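Local coordinates for protein plasmodium falciparum gamete antigen 27/25 (Plasmodium falciparum, PDB 1N81) that is essential for sexual development of the malaria parasite as a gametocyte protein, although its molecular role is unsettled and may involve protein dimerization, at residues H24-S27 against D28-L32; R58-Q61 against N62-N65; E70-V73 against Q74-V78; Y105-V108 against E109-I113; K137-R140 against M141-T145. All coordinates share one frame; numbering follows the deposited sequence.

In the fold
All five contacts are local, joining residues about one turn apart in a helix or at its end, so none closes a long loop; they follow one another along an all-helical chain and neither nest nor cross. Contact 1 lies on helix 13-35 and touches contact 2, at the C-terminal end of helix 50-63, through His24 and Ala25 against Asn60 and Tyr64. The chain then turns into helix 71-89, where contact 3 meets contact 2 by way of Gln61 and Gln74. Contact 4, on the central helix 96-122, packs Leu106 against contact 1 and its valines against Phe143 of contact 5, on helix 136-150. Contacts 2 and 5 lie about 30 Å apart, centre to centre.

Contact 1: residues H24-S27 against D28-L32; sequences HACS and DYIYL
Cys26 and Ile30 meet one turn apart on helix 13-35, the sulfur SG of Cys26 lying 4.2 Å from CD1 of Ile30. The isoleucine reaches there because CG1 is anti to its carbonyl carbon (chi1 -77°) and the chain runs straight on to CD1; on the way CG1 lies 3.4 Å from the carbonyl O of Cys26. That same oxygen accepts the backbone N-H of Ile30 at 2.9 Å. Three more i to i+4 bonds make this a regular alpha-helical stretch: Asp28 N to His24 O, Tyr29 N to Ala25 O and Tyr31 N to Ser27 O. The straightest is that of Asp28, whose N-H points at His24 O with an angle of 171°. Its carboxylate folds back beside the same carbonyl, CG being 3.2 Å from His24 O, and OD2 takes a weak hydrogen bond from Asn60 of helix 50-63. Farther out, Ser27 OG is hydrogen-bonded to Asp103, and the hydroxyl of Tyr29 to the carbonyl of Ala46. The Tyr29 ring also meets Tyr56 edge-to-face. Cys26 and Ile30 are buried against helices 96-122 and 71-89, through Leu106 and Arg84 for the cysteine and through Ile99, Ile102 and Leu85 for the isoleucine.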
loop_
_atom_site.group_PDB
_atom_site.type_symbol
_atom_site.label_atom_id
_atom_site.label_comp_id
_atom_site.label_asym_id
_atom_site.label_seq_id
_atom_site.Cartn_x
_atom_site.Cartn_y
_atom_site.Cartn_z
ATOM N N HIS A 24 3.739 -6.998 -1.859
ATOM C CA HIS A 24 4.123 -8.343 -2.308
ATOM C C HIS A 24 3.334 -9.352 -1.509
ATOM O O HIS A 24 2.919 -10.397 -2.028
ATOM C CB HIS A 24 5.625 -8.596 -2.142
ATOM C CG HIS A 24 6.452 -7.971 -3.222
ATOM N ND1 HIS A 24 6.797 -8.643 -4.377
ATOM C CD2 HIS A 24 6.931 -6.709 -3.367
ATOM C CE1 HIS A 24 7.447 -7.823 -5.184
ATOM N NE2 HIS A 24 7.543 -6.640 -4.598
ATOM N N ALA A 25 3.084 -9.042 -0.241
ATOM C CA ALA A 25 2.289 -9.978 0.548
ATOM C C ALA A 25 0.883 -10.045 -0.090
ATOM O O ALA A 25 0.259 -11.110 -0.152
ATOM C CB ALA A 25 2.189 -9.517 2.031
ATOM N N CYS A 26 0.395 -8.906 -0.573
ATOM C CA CYS A 26 -0.926 -8.860 -1.191
ATOM C C CYS A 26 -0.913 -9.672 -2.511
ATOM O O CYS A 26 -1.790 -10.500 -2.741
ATOM C CB CYS A 26 -1.351 -7.398 -1.448
ATOM S SG CYS A 26 -3.110 -7.231 -1.935
ATOM N N SER A 27 0.082 -9.424 -3.357
ATOM C CA SER A 27 0.209 -10.149 -4.611
ATOM C C SER A 27 0.279 -11.649 -4.312
ATOM O O SER A 27 -0.459 -12.430 -4.903
ATOM C CB SER A 27 1.462 -9.690 -5.350
ATOM O OG SER A 27 1.589 -10.382 -6.592
ATOM N N ASP A 28 1.152 -12.051 -3.386
ATOM C CA ASP A 28 1.260 -13.469 -3.027
ATOM C C ASP A 28 -0.102 -14.050 -2.613
ATOM O O ASP A 28 -0.517 -15.116 -3.072
ATOM C CB ASP A 28 2.233 -13.694 -1.849
ATOM C CG ASP A 28 3.694 -13.446 -2.221
ATOM O OD1 ASP A 28 4.030 -13.323 -3.416
ATOM O OD2 ASP A 28 4.515 -13.371 -1.294
ATOM N N TYR A 29 -0.799 -13.358 -1.723
ATOM C CA TYR A 29 -2.077 -13.866 -1.257
ATOM C C TYR A 29 -3.097 -13.959 -2.387
ATOM O O TYR A 29 -3.963 -14.830 -2.377
ATOM C CB TYR A 29 -2.619 -12.998 -0.137
ATOM C CG TYR A 29 -3.544 -13.752 0.758
ATOM C CD1 TYR A 29 -3.049 -14.465 1.837
ATOM C CD2 TYR A 29 -4.934 -13.754 0.527
ATOM C CE1 TYR A 29 -3.911 -15.172 2.692
ATOM C CE2 TYR A 29 -5.809 -14.462 1.371
ATOM C CZ TYR A 29 -5.286 -15.167 2.451
ATOM O OH TYR A 29 -6.118 -15.867 3.300
ATOM N N ILE A 30 -3.005 -13.058 -3.360
ATOM C CA ILE A 30 -3.930 -13.105 -4.483
ATOM C C ILE A 30 -3.593 -14.342 -5.310
ATOM O O ILE A 30 -4.474 -14.942 -5.919
ATOM C CB ILE A 30 -3.841 -11.826 -5.347
ATOM C CG1 ILE A 30 -4.580 -10.686 -4.639
ATOM C CG2 ILE A 30 -4.438 -12.063 -6.741
ATOM C CD1 ILE A 30 -4.469 -9.374 -5.323
ATOM N N TYR A 31 -2.321 -14.726 -5.326
ATOM C CA TYR A 31 -1.932 -15.924 -6.059
ATOM C C TYR A 31 -2.592 -17.133 -5.390
ATOM O O TYR A 31 -3.119 -18.010 -6.060
ATOM C CB TYR A 31 -0.429 -16.120 -6.039
ATOM C CG TYR A 31 0.007 -17.319 -6.855
ATOM C CD1 TYR A 31 0.192 -17.219 -8.224
ATOM C CD2 TYR A 31 0.210 -18.559 -6.251
ATOM C CE1 TYR A 31 0.571 -18.327 -8.975
ATOM C CE2 TYR A 31 0.588 -19.671 -6.995
ATOM C CZ TYR A 31 0.767 -19.547 -8.347
ATOM O OH TYR A 31 1.154 -20.650 -9.070
ATOM N N LEU A 32 -2.560 -17.168 -4.064
ATOM C CA LEU A 32 -3.187 -18.246 -3.314
ATOM C C LEU A 32 -4.661 -18.325 -3.718
ATOM O O LEU A 32 -5.173 -19.391 -4.081
ATOM C CB LEU A 32 -3.097 -17.977 -1.800
ATOM C CG LEU A 32 -3.926 -18.912 -0.911
ATOM C CD1 LEU A 32 -3.344 -20.352 -1.043
ATOM C CD2 LEU A 32 -3.910 -18.439 0.553
#

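Contact 2: residues R58-Q61 against N62-N65; sequences RKNQ and NRYN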
loop_
_atom_site.group_PDB
_atom_site.type_symbol
_atom_site.label_atom_id
_atom_site.label_comp_id
_atom_site.label_asym_id
_atom_site.label_seq_id
_atom_site.Cartn_x
_atom_site.Cartn_y
_atom_site.Cartn_z
ATOM N N ARG A 58 4.232 -11.441 7.520
ATOM C CA ARG A 58 5.455 -11.855 8.226
ATOM C C ARG A 58 6.495 -12.400 7.283
ATOM O O ARG A 58 7.635 -11.992 7.344
ATOM C CB ARG A 58 5.161 -12.920 9.270
ATOM C CG ARG A 58 4.548 -12.413 10.542
ATOM C CD ARG A 58 4.611 -13.533 11.583
ATOM N NE ARG A 58 3.762 -13.271 12.744
ATOM C CZ ARG A 58 2.464 -13.563 12.818
ATOM N NH1 ARG A 58 1.843 -14.139 11.794
ATOM N NH2 ARG A 58 1.785 -13.268 13.921
ATOM N N LYS A 59 6.089 -13.332 6.418
ATOM C CA LYS A 59 6.994 -13.904 5.435
ATOM C C LYS A 59 7.662 -12.822 4.599
ATOM O O LYS A 59 8.856 -12.908 4.298
ATOM C CB LYS A 59 6.236 -14.865 4.518
ATOM C CG LYS A 59 7.114 -15.611 3.521
ATOM C CD LYS A 59 6.289 -16.640 2.764
ATOM C CE LYS A 59 7.109 -17.414 1.753
ATOM N NZ LYS A 59 6.303 -18.553 1.203
ATOM N N ASN A 60 6.903 -11.791 4.225
ATOM C CA ASN A 60 7.485 -10.724 3.404
ATOM C C ASN A 60 8.390 -9.821 4.218
ATOM O O ASN A 60 9.362 -9.304 3.687
ATOM C CB ASN A 60 6.393 -9.929 2.666
ATOM C CG ASN A 60 5.982 -10.612 1.367
ATOM O OD1 ASN A 60 6.561 -10.359 0.319
ATOM N ND2 ASN A 60 5.014 -11.514 1.446
ATOM N N GLN A 61 8.068 -9.634 5.500
ATOM C CA GLN A 61 8.918 -8.851 6.370
ATOM C C GLN A 61 10.288 -9.564 6.429
ATOM O O GLN A 61 11.367 -8.944 6.484
ATOM C CB GLN A 61 8.330 -8.817 7.762
ATOM C CG GLN A 61 7.218 -7.853 7.915
ATOM C CD GLN A 61 6.694 -7.835 9.316
ATOM O OE1 GLN A 61 6.132 -8.812 9.783
ATOM N NE2 GLN A 61 6.880 -6.721 10.002
ATOM N N ASN A 62 10.232 -10.885 6.423
ATOM C CA ASN A 62 11.448 -11.682 6.453
ATOM C C ASN A 62 12.159 -11.527 5.105
ATOM O O ASN A 62 13.357 -11.258 5.065
ATOM C CB ASN A 62 11.100 -13.144 6.708
ATOM C CG ASN A 62 12.308 -13.965 7.101
ATOM O OD1 ASN A 62 12.345 -14.552 8.181
ATOM N ND2 ASN A 62 13.306 -14.002 6.232
ATOM N N ARG A 63 11.423 -11.665 4.004
ATOM C CA ARG A 63 12.025 -11.514 2.675
ATOM C C ARG A 63 12.693 -10.155 2.451
ATOM O O ARG A 63 13.723 -10.065 1.790
ATOM C CB ARG A 63 10.983 -11.735 1.566
ATOM C CG ARG A 63 11.541 -11.508 0.160
ATOM C CD ARG A 63 10.486 -11.577 -0.949
ATOM N NE ARG A 63 11.051 -11.136 -2.230
ATOM C CZ ARG A 63 10.366 -10.976 -3.366
ATOM N NH1 ARG A 63 9.062 -11.226 -3.418
ATOM N NH2 ARG A 63 10.992 -10.541 -4.457
ATOM N N TYR A 64 12.102 -9.085 2.960
ATOM C CA TYR A 64 12.725 -7.782 2.775
ATOM C C TYR A 64 13.530 -7.388 3.998
ATOM O O TYR A 64 13.892 -6.232 4.145
ATOM C CB TYR A 64 11.694 -6.689 2.465
ATOM C CG TYR A 64 11.074 -6.890 1.112
ATOM C CD1 TYR A 64 9.965 -7.725 0.950
ATOM C CD2 TYR A 64 11.662 -6.335 -0.035
ATOM C CE1 TYR A 64 9.457 -8.016 -0.324
ATOM C CE2 TYR A 64 11.162 -6.616 -1.309
ATOM C CZ TYR A 64 10.062 -7.462 -1.445
ATOM O OH TYR A 64 9.597 -7.802 -2.686
ATOM N N ASN A 65 13.792 -8.355 4.879
ATOM C CA ASN A 65 14.585 -8.110 6.082
ATOM C C ASN A 65 14.194 -6.827 6.787
ATOM O O ASN A 65 15.044 -5.996 7.089
ATOM C CB ASN A 65 16.072 -8.018 5.731
ATOM C CG ASN A 65 16.531 -9.168 4.896
ATOM O OD1 ASN A 65 16.490 -10.322 5.329
ATOM N ND2 ASN A 65 16.970 -8.872 3.677
HETATM O O HOH W 1 7.210 -12.294 -1.351
#
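Arg58 O accepts the N-H of Asn62 at 3.0 Å, and Lys59 O that of Arg63 at 2.9 Å, near the end of helix 50-63. Asn60 contributes both backbone and side chain. Its backbone O accepts Tyr64 N and also lies in the plane of the tyrosine ring, at its edge, 3.2 Å from CD1. The Asn60 amide runs alongside that ring with the planes only 15° apart, and OD1 accepts a hydrogen bond from a water 2.6 Å away. The water in turn accepts from Arg63 NH1, at the edge of a guanidinium that has Tyr64 OH over the centre of one face, 3.3 Å above the plane. Asn60 ND2 is bonded to Tyr56 O. The helix closes in a Schellman motif: Tyr66 N returns to Gln61 O and Asn65 N to Asn62 O, with Asn65, at positive phi (44°), as C-prime. Asn60, Arg63 and Tyr64 pack on helix 13-35, His24 touching all three, while Gln61 and Asn62 rest on the following loop at Ile69 and Phe67.

Contact 3: residues E70-V73 against Q74-V78; sequences EERV and QDNIV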
loop_
_atom_site.group_PDB
_atom_site.type_symbol
_atom_site.label_atom_id
_atom_site.label_comp_id
_atom_site.label_asym_id
_atom_site.label_seq_id
_atom_site.Cartn_x
_atom_site.Cartn_y
_atom_site.Cartn_z
ATOM N N GLU A 70 5.406 -1.842 14.016
ATOM C CA GLU A 70 4.597 -1.919 15.248
ATOM C C GLU A 70 3.317 -2.723 14.993
ATOM O O GLU A 70 2.808 -2.750 13.874
ATOM C CB GLU A 70 4.190 -0.522 15.748
ATOM C CG GLU A 70 5.322 0.351 16.305
ATOM C CD GLU A 70 5.785 1.448 15.332
ATOM O OE1 GLU A 70 4.921 2.183 14.795
ATOM O OE2 GLU A 70 7.011 1.586 15.103
ATOM N N GLU A 71 2.787 -3.354 16.039
ATOM C CA GLU A 71 1.585 -4.161 15.931
ATOM C C GLU A 71 0.397 -3.428 15.290
ATOM O O GLU A 71 -0.279 -3.965 14.422
ATOM C CB GLU A 71 1.184 -4.669 17.323
ATOM C CG GLU A 71 0.026 -5.650 17.333
ATOM C CD GLU A 71 -0.527 -5.907 18.740
ATOM O OE1 GLU A 71 -1.378 -6.804 18.893
ATOM O OE2 GLU A 71 -0.119 -5.206 19.692
ATOM N N ARG A 72 0.129 -2.207 15.719
ATOM C CA ARG A 72 -0.993 -1.477 15.161
ATOM C C ARG A 72 -0.815 -1.311 13.632
ATOM O O ARG A 72 -1.759 -1.458 12.882
ATOM C CB ARG A 72 -1.086 -0.100 15.795
ATOM C CG ARG A 72 -2.364 0.638 15.400
ATOM C CD ARG A 72 -2.325 2.076 15.861
ATOM N NE ARG A 72 -1.298 2.831 15.153
ATOM C CZ ARG A 72 -1.457 3.360 13.947
ATOM N NH1 ARG A 72 -2.614 3.221 13.313
ATOM N NH2 ARG A 72 -0.454 4.017 13.374
ATOM N N VAL A 73 0.401 -0.979 13.206
ATOM C CA VAL A 73 0.741 -0.805 11.797
ATOM C C VAL A 73 0.503 -2.127 11.089
ATOM O O VAL A 73 -0.099 -2.179 10.021
ATOM C CB VAL A 73 2.221 -0.436 11.609
ATOM C CG1 VAL A 73 2.554 -0.395 10.128
ATOM C CG2 VAL A 73 2.513 0.898 12.257
ATOM N N GLN A 74 0.997 -3.200 11.685
ATOM C CA GLN A 74 0.803 -4.485 11.072
ATOM C C GLN A 74 -0.690 -4.798 10.931
ATOM O O GLN A 74 -1.104 -5.333 9.901
ATOM C CB GLN A 74 1.482 -5.590 11.871
ATOM C CG GLN A 74 1.951 -6.719 10.956
ATOM C CD GLN A 74 2.385 -7.941 11.716
ATOM O OE1 GLN A 74 1.645 -8.461 12.559
ATOM N NE2 GLN A 74 3.583 -8.428 11.414
ATOM N N ASP A 75 -1.497 -4.457 11.944
ATOM C CA ASP A 75 -2.945 -4.729 11.895
ATOM C C ASP A 75 -3.580 -4.041 10.686
ATOM O O ASP A 75 -4.435 -4.629 10.008
ATOM C CB ASP A 75 -3.691 -4.225 13.149
ATOM C CG ASP A 75 -3.365 -5.023 14.418
ATOM O OD1 ASP A 75 -2.964 -6.200 14.320
ATOM O OD2 ASP A 75 -3.537 -4.459 15.522
ATOM N N ASN A 76 -3.200 -2.784 10.437
ATOM C CA ASN A 76 -3.764 -2.085 9.280
ATOM C C ASN A 76 -3.239 -2.614 7.957
ATOM O O ASN A 76 -3.939 -2.518 6.941
ATOM C CB ASN A 76 -3.529 -0.581 9.347
ATOM C CG ASN A 76 -4.418 0.097 10.387
ATOM O OD1 ASN A 76 -5.400 -0.482 10.843
ATOM N ND2 ASN A 76 -4.084 1.333 10.745
ATOM N N ILE A 77 -2.019 -3.152 7.945
ATOM C CA ILE A 77 -1.498 -3.715 6.688
ATOM C C ILE A 77 -2.424 -4.877 6.337
ATOM O O ILE A 77 -2.903 -4.977 5.204
ATOM C CB ILE A 77 -0.027 -4.260 6.809
ATOM C CG1 ILE A 77 0.954 -3.094 6.890
ATOM C CG2 ILE A 77 0.338 -5.110 5.561
ATOM C CD1 ILE A 77 2.413 -3.548 7.047
ATOM N N VAL A 78 -2.693 -5.733 7.324
ATOM C CA VAL A 78 -3.575 -6.886 7.129
ATOM C C VAL A 78 -4.964 -6.417 6.680
ATOM O O VAL A 78 -5.544 -6.979 5.739
ATOM C CB VAL A 78 -3.727 -7.722 8.416
ATOM C CG1 VAL A 78 -4.763 -8.847 8.185
ATOM C CG2 VAL A 78 -2.376 -8.330 8.802
HETATM O O HOH W 2 -2.875 -7.859 16.591
HETATM O O HOH W 3 -4.901 2.093 13.753
#
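Val73 and Ile77 form the buried side of the start of helix 71-89, with CG1 of the valine 4.4 Å from CD1 of the isoleucine. Ile77 CG1, anti to the carbonyl carbon (chi1 -73°), is pressed to 3.4 Å from Val73 O, which also accepts Ile77 N. Glu70, at the N-cap position, receives Gln74 N on its carbonyl at 2.9 Å. The outer side is looser and bridged by water. Glu71 OE1 and Asp75 OD1 share a water that donates to both; the two carboxylates, their planes 62° apart, are otherwise separated, and the water together with Arg54, salt-bridged to Asp75 OD1, would probably ease their like charges. Next round the helix, a second water accepts from Arg72 NH1 at 2.6 Å and from Asn76 ND2. Both side chains also bind Asp172, the arginine by a salt bridge and the asparagine by a hydrogen bond, which ties this end to helix 156-173. Ile77 packs on Val57 of helix 50-63 and on Val18 and Glu22 of helix 13-35.

Contact 4: residues Y105-V108 against E109-I113; sequences YLWV and EQRVI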
loop_
_atom_site.group_PDB
_atom_site.type_symbol
_atom_site.label_atom_id
_atom_site.label_comp_id
_atom_site.label_asym_id
_atom_site.label_seq_id
_atom_site.Cartn_x
_atom_site.Cartn_y
_atom_site.Cartn_z
ATOM N N TYR A 105 -2.644 -3.002 -10.802
ATOM C CA TYR A 105 -3.429 -2.160 -9.909
ATOM C C TYR A 105 -2.601 -1.936 -8.626
ATOM O O TYR A 105 -2.599 -0.839 -8.056
ATOM C CB TYR A 105 -4.737 -2.858 -9.535
ATOM C CG TYR A 105 -5.798 -2.867 -10.610
ATOM C CD1 TYR A 105 -5.516 -3.286 -11.918
ATOM C CD2 TYR A 105 -7.103 -2.538 -10.295
ATOM C CE1 TYR A 105 -6.520 -3.383 -12.866
ATOM C CE2 TYR A 105 -8.115 -2.630 -11.227
ATOM C CZ TYR A 105 -7.825 -3.050 -12.508
ATOM O OH TYR A 105 -8.851 -3.116 -13.411
ATOM N N LEU A 106 -1.900 -2.985 -8.183
ATOM C CA LEU A 106 -1.095 -2.910 -6.975
ATOM C C LEU A 106 0.025 -1.918 -7.216
ATOM O O LEU A 106 0.341 -1.093 -6.365
ATOM C CB LEU A 106 -0.511 -4.297 -6.614
ATOM C CG LEU A 106 -1.533 -5.369 -6.156
ATOM C CD1 LEU A 106 -0.820 -6.661 -5.805
ATOM C CD2 LEU A 106 -2.346 -4.881 -4.947
ATOM N N TRP A 107 0.614 -2.005 -8.399
ATOM C CA TRP A 107 1.716 -1.137 -8.797
ATOM C C TRP A 107 1.288 0.319 -8.738
ATOM O O TRP A 107 2.011 1.171 -8.207
ATOM C CB TRP A 107 2.141 -1.479 -10.228
ATOM C CG TRP A 107 3.366 -0.819 -10.723
ATOM C CD1 TRP A 107 4.630 -1.340 -10.715
ATOM C CD2 TRP A 107 3.476 0.503 -11.316
ATOM N NE1 TRP A 107 5.518 -0.435 -11.264
ATOM C CE2 TRP A 107 4.843 0.693 -11.641
ATOM C CE3 TRP A 107 2.562 1.518 -11.604
ATOM C CZ2 TRP A 107 5.314 1.885 -12.226
ATOM C CZ3 TRP A 107 3.024 2.697 -12.185
ATOM C CH2 TRP A 107 4.392 2.871 -12.496
ATOM N N VAL A 108 0.116 0.595 -9.301
ATOM C CA VAL A 108 -0.407 1.940 -9.336
ATOM C C VAL A 108 -0.557 2.515 -7.929
ATOM O O VAL A 108 -0.094 3.615 -7.647
ATOM C CB VAL A 108 -1.751 1.970 -10.067
ATOM C CG1 VAL A 108 -2.480 3.326 -9.786
ATOM C CG2 VAL A 108 -1.495 1.767 -11.612
ATOM N N GLU A 109 -1.175 1.749 -7.046
ATOM C CA GLU A 109 -1.386 2.187 -5.679
ATOM C C GLU A 109 -0.030 2.398 -4.987
ATOM O O GLU A 109 0.187 3.433 -4.330
ATOM C CB GLU A 109 -2.245 1.162 -4.915
ATOM C CG GLU A 109 -2.635 1.627 -3.508
ATOM C CD GLU A 109 -3.554 0.658 -2.777
ATOM O OE1 GLU A 109 -3.789 0.882 -1.574
ATOM O OE2 GLU A 109 -4.049 -0.321 -3.381
ATOM N N GLN A 110 0.896 1.458 -5.159
ATOM C CA GLN A 110 2.195 1.610 -4.503
ATOM C C GLN A 110 2.947 2.853 -5.021
ATOM O O GLN A 110 3.523 3.638 -4.240
ATOM C CB GLN A 110 3.040 0.338 -4.640
ATOM C CG GLN A 110 4.336 0.443 -3.868
ATOM C CD GLN A 110 5.106 -0.849 -3.802
ATOM O OE1 GLN A 110 4.817 -1.795 -4.518
ATOM N NE2 GLN A 110 6.102 -0.889 -2.936
ATOM N N ARG A 111 2.896 3.071 -6.330
ATOM C CA ARG A 111 3.512 4.262 -6.896
ATOM C C ARG A 111 2.876 5.592 -6.395
ATOM O O ARG A 111 3.580 6.578 -6.169
ATOM C CB ARG A 111 3.392 4.243 -8.407
ATOM C CG ARG A 111 3.933 5.464 -9.064
ATOM C CD ARG A 111 5.434 5.633 -8.811
ATOM N NE ARG A 111 6.060 6.411 -9.881
ATOM C CZ ARG A 111 6.826 5.898 -10.848
ATOM N NH1 ARG A 111 7.076 4.598 -10.884
ATOM N NH2 ARG A 111 7.347 6.691 -11.778
ATOM N N VAL A 112 1.556 5.645 -6.264
ATOM C CA VAL A 112 0.951 6.888 -5.802
ATOM C C VAL A 112 1.389 7.133 -4.347
ATOM O O VAL A 112 1.768 8.262 -3.999
ATOM C CB VAL A 112 -0.573 6.878 -5.939
ATOM C CG1 VAL A 112 -1.173 8.107 -5.256
ATOM C CG2 VAL A 112 -0.932 6.911 -7.408
ATOM N N ILE A 113 1.401 6.069 -3.535
ATOM C CA ILE A 113 1.864 6.164 -2.140
ATOM C C ILE A 113 3.256 6.797 -2.104
ATOM O O ILE A 113 3.489 7.771 -1.377
ATOM C CB ILE A 113 1.944 4.770 -1.434
ATOM C CG1 ILE A 113 0.531 4.271 -1.124
ATOM C CG2 ILE A 113 2.763 4.870 -0.157
ATOM C CD1 ILE A 113 0.469 2.877 -0.517
HETATM O O HOH W 4 -3.972 -1.649 -5.568
#
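This is a largely buried intrahelical contact in the middle of helix 96-122, close to the centre of the chain. Its partly exposed edge is the pair Trp107 and Arg111, side by side one turn apart, where Lys150 adds a cation-pi contact to the indole. The Arg111 CB sits over one face of the indole, 4.1 Å above its plane and toward the rim. Beyond it the chain bends at chi2 (62°) and carries NH1 to 3.5 Å from Trp107 CZ2, with the guanidinium turned 46° from the ring. In the backbone, Arg111 N donates to Trp107 O at 2.8 Å. One step round the helix, Val112 CG2 comes within 3.4 Å of Val108 O, and both valines press on Phe143 of helix 136-150. Glu109 is extended, CG anti to the backbone N, and its OE2 accepts from a water 2.6 Å away that also donates, weakly, to Tyr105 O. Salt bridges from Arg84 to OE1 and Arg165 to OE2 would probably favour a charged Glu109 despite its burial, so that one acid joins three helices.

Contact 5: residues K137-R140 against M141-T145; sequences KLIR and MLFDT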
loop_
_atom_site.group_PDB
_atom_site.type_symbol
_atom_site.label_atom_id
_atom_site.label_comp_id
_atom_site.label_asym_id
_atom_site.label_seq_id
_atom_site.Cartn_x
_atom_site.Cartn_y
_atom_site.Cartn_z
ATOM N N LYS A 137 -7.210 15.476 -3.955
ATOM C CA LYS A 137 -7.026 16.078 -5.266
ATOM C C LYS A 137 -5.692 15.637 -5.859
ATOM O O LYS A 137 -5.612 15.254 -7.028
ATOM C CB LYS A 137 -7.061 17.597 -5.161
ATOM C CG LYS A 137 -6.975 18.297 -6.490
ATOM C CD LYS A 137 -7.612 19.689 -6.418
ATOM C CE LYS A 137 -7.926 20.235 -7.806
ATOM N NZ LYS A 137 -6.700 20.474 -8.614
ATOM N N LEU A 138 -4.649 15.714 -5.046
ATOM C CA LEU A 138 -3.313 15.308 -5.475
ATOM C C LEU A 138 -3.360 13.808 -5.783
ATOM O O LEU A 138 -2.841 13.358 -6.792
ATOM C CB LEU A 138 -2.294 15.588 -4.367
ATOM C CG LEU A 138 -0.874 15.049 -4.566
ATOM C CD1 LEU A 138 -0.201 15.749 -5.748
ATOM C CD2 LEU A 138 -0.065 15.273 -3.305
ATOM N N ILE A 139 -4.020 13.034 -4.933
ATOM C CA ILE A 139 -4.096 11.603 -5.181
ATOM C C ILE A 139 -4.796 11.285 -6.509
ATOM O O ILE A 139 -4.317 10.446 -7.289
ATOM C CB ILE A 139 -4.777 10.874 -4.008
ATOM C CG1 ILE A 139 -3.863 10.956 -2.767
ATOM C CG2 ILE A 139 -5.033 9.399 -4.369
ATOM C CD1 ILE A 139 -4.566 10.556 -1.470
ATOM N N ARG A 140 -5.896 11.971 -6.781
ATOM C CA ARG A 140 -6.641 11.733 -8.007
ATOM C C ARG A 140 -5.767 12.018 -9.219
ATOM O O ARG A 140 -5.774 11.259 -10.175
ATOM C CB ARG A 140 -7.895 12.610 -8.070
ATOM C CG ARG A 140 -8.774 12.373 -9.336
ATOM C CD ARG A 140 -9.382 10.958 -9.395
ATOM N NE ARG A 140 -8.752 10.139 -10.432
ATOM C CZ ARG A 140 -9.127 8.901 -10.749
ATOM N NH1 ARG A 140 -10.142 8.318 -10.123
ATOM N NH2 ARG A 140 -8.465 8.227 -11.686
ATOM N N MET A 141 -5.013 13.112 -9.178
ATOM C CA MET A 141 -4.144 13.438 -10.297
ATOM C C MET A 141 -3.015 12.448 -10.450
ATOM O O MET A 141 -2.718 12.015 -11.569
ATOM C CB MET A 141 -3.611 14.868 -10.169
ATOM C CG MET A 141 -4.678 15.893 -10.512
ATOM S SD MET A 141 -4.037 17.577 -10.545
ATOM C CE MET A 141 -4.241 17.996 -8.891
ATOM N N LEU A 142 -2.359 12.079 -9.354
ATOM C CA LEU A 142 -1.302 11.083 -9.478
ATOM C C LEU A 142 -1.883 9.762 -10.032
ATOM O O LEU A 142 -1.229 9.081 -10.847
ATOM C CB LEU A 142 -0.595 10.855 -8.141
ATOM C CG LEU A 142 0.289 12.010 -7.650
ATOM C CD1 LEU A 142 0.717 11.732 -6.211
ATOM C CD2 LEU A 142 1.535 12.169 -8.545
ATOM N N PHE A 143 -3.113 9.429 -9.624
ATOM C CA PHE A 143 -3.790 8.218 -10.090
ATOM C C PHE A 143 -4.055 8.255 -11.598
ATOM O O PHE A 143 -3.892 7.242 -12.289
ATOM C CB PHE A 143 -5.141 8.002 -9.378
ATOM C CG PHE A 143 -5.219 6.710 -8.617
ATOM C CD1 PHE A 143 -4.777 6.641 -7.290
ATOM C CD2 PHE A 143 -5.706 5.556 -9.225
ATOM C CE1 PHE A 143 -4.819 5.435 -6.601
ATOM C CE2 PHE A 143 -5.757 4.339 -8.532
ATOM C CZ PHE A 143 -5.313 4.286 -7.226
ATOM N N ASP A 144 -4.513 9.393 -12.107
ATOM C CA ASP A 144 -4.755 9.507 -13.545
ATOM C C ASP A 144 -3.495 9.197 -14.332
ATOM O O ASP A 144 -3.524 8.494 -15.348
ATOM C CB ASP A 144 -5.225 10.908 -13.902
ATOM C CG ASP A 144 -6.593 11.192 -13.352
ATOM O OD1 ASP A 144 -7.273 10.208 -12.991
ATOM O OD2 ASP A 144 -6.989 12.373 -13.279
ATOM N N THR A 145 -2.377 9.715 -13.853
ATOM C CA THR A 145 -1.113 9.498 -14.538
ATOM C C THR A 145 -0.642 8.049 -14.538
ATOM O O THR A 145 -0.249 7.506 -15.578
ATOM C CB THR A 145 -0.005 10.385 -13.938
ATOM O OG1 THR A 145 -0.438 11.745 -13.974
ATOM C CG2 THR A 145 1.259 10.279 -14.771
#
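Arg140 and Asp144 form a side-on salt bridge across one turn of helix 136-150, two of the arginine's nitrogens gripping a single oxygen: NE lies 3.0 Å and NH2 2.7 Å from Asp144 OD1. Two bends fold the arginine onto its partner, chi2 at 64° and chi3 at an unusual -109°. NH2 meets OD1 nearly along the C-O bond, whereas NE comes from above the carboxylate plane. CB of Phe143 lies over one face of the guanidinium; its chi1 is an unusual -120°, with Ile139 O in plane at the ring edge. Lys137 and Met141 pair on the exposed flank: the methionine curls at its last torsion and sets CE 3.5 Å from Lys137 NZ. Leu138 and Leu142 run side by side, CG of the first 4.0 Å from CD1 of the second. Ile139 and Phe143 do likewise, CG2 to CD1 also 4.0 Å. Glu147 and Tyr159 add a second salt bridge and a cation-pi contact to Arg140. Phe143 fills the seam between helix 96-122, at Val108 and Val112, and helix 156-173, at Tyr159 and Ile166.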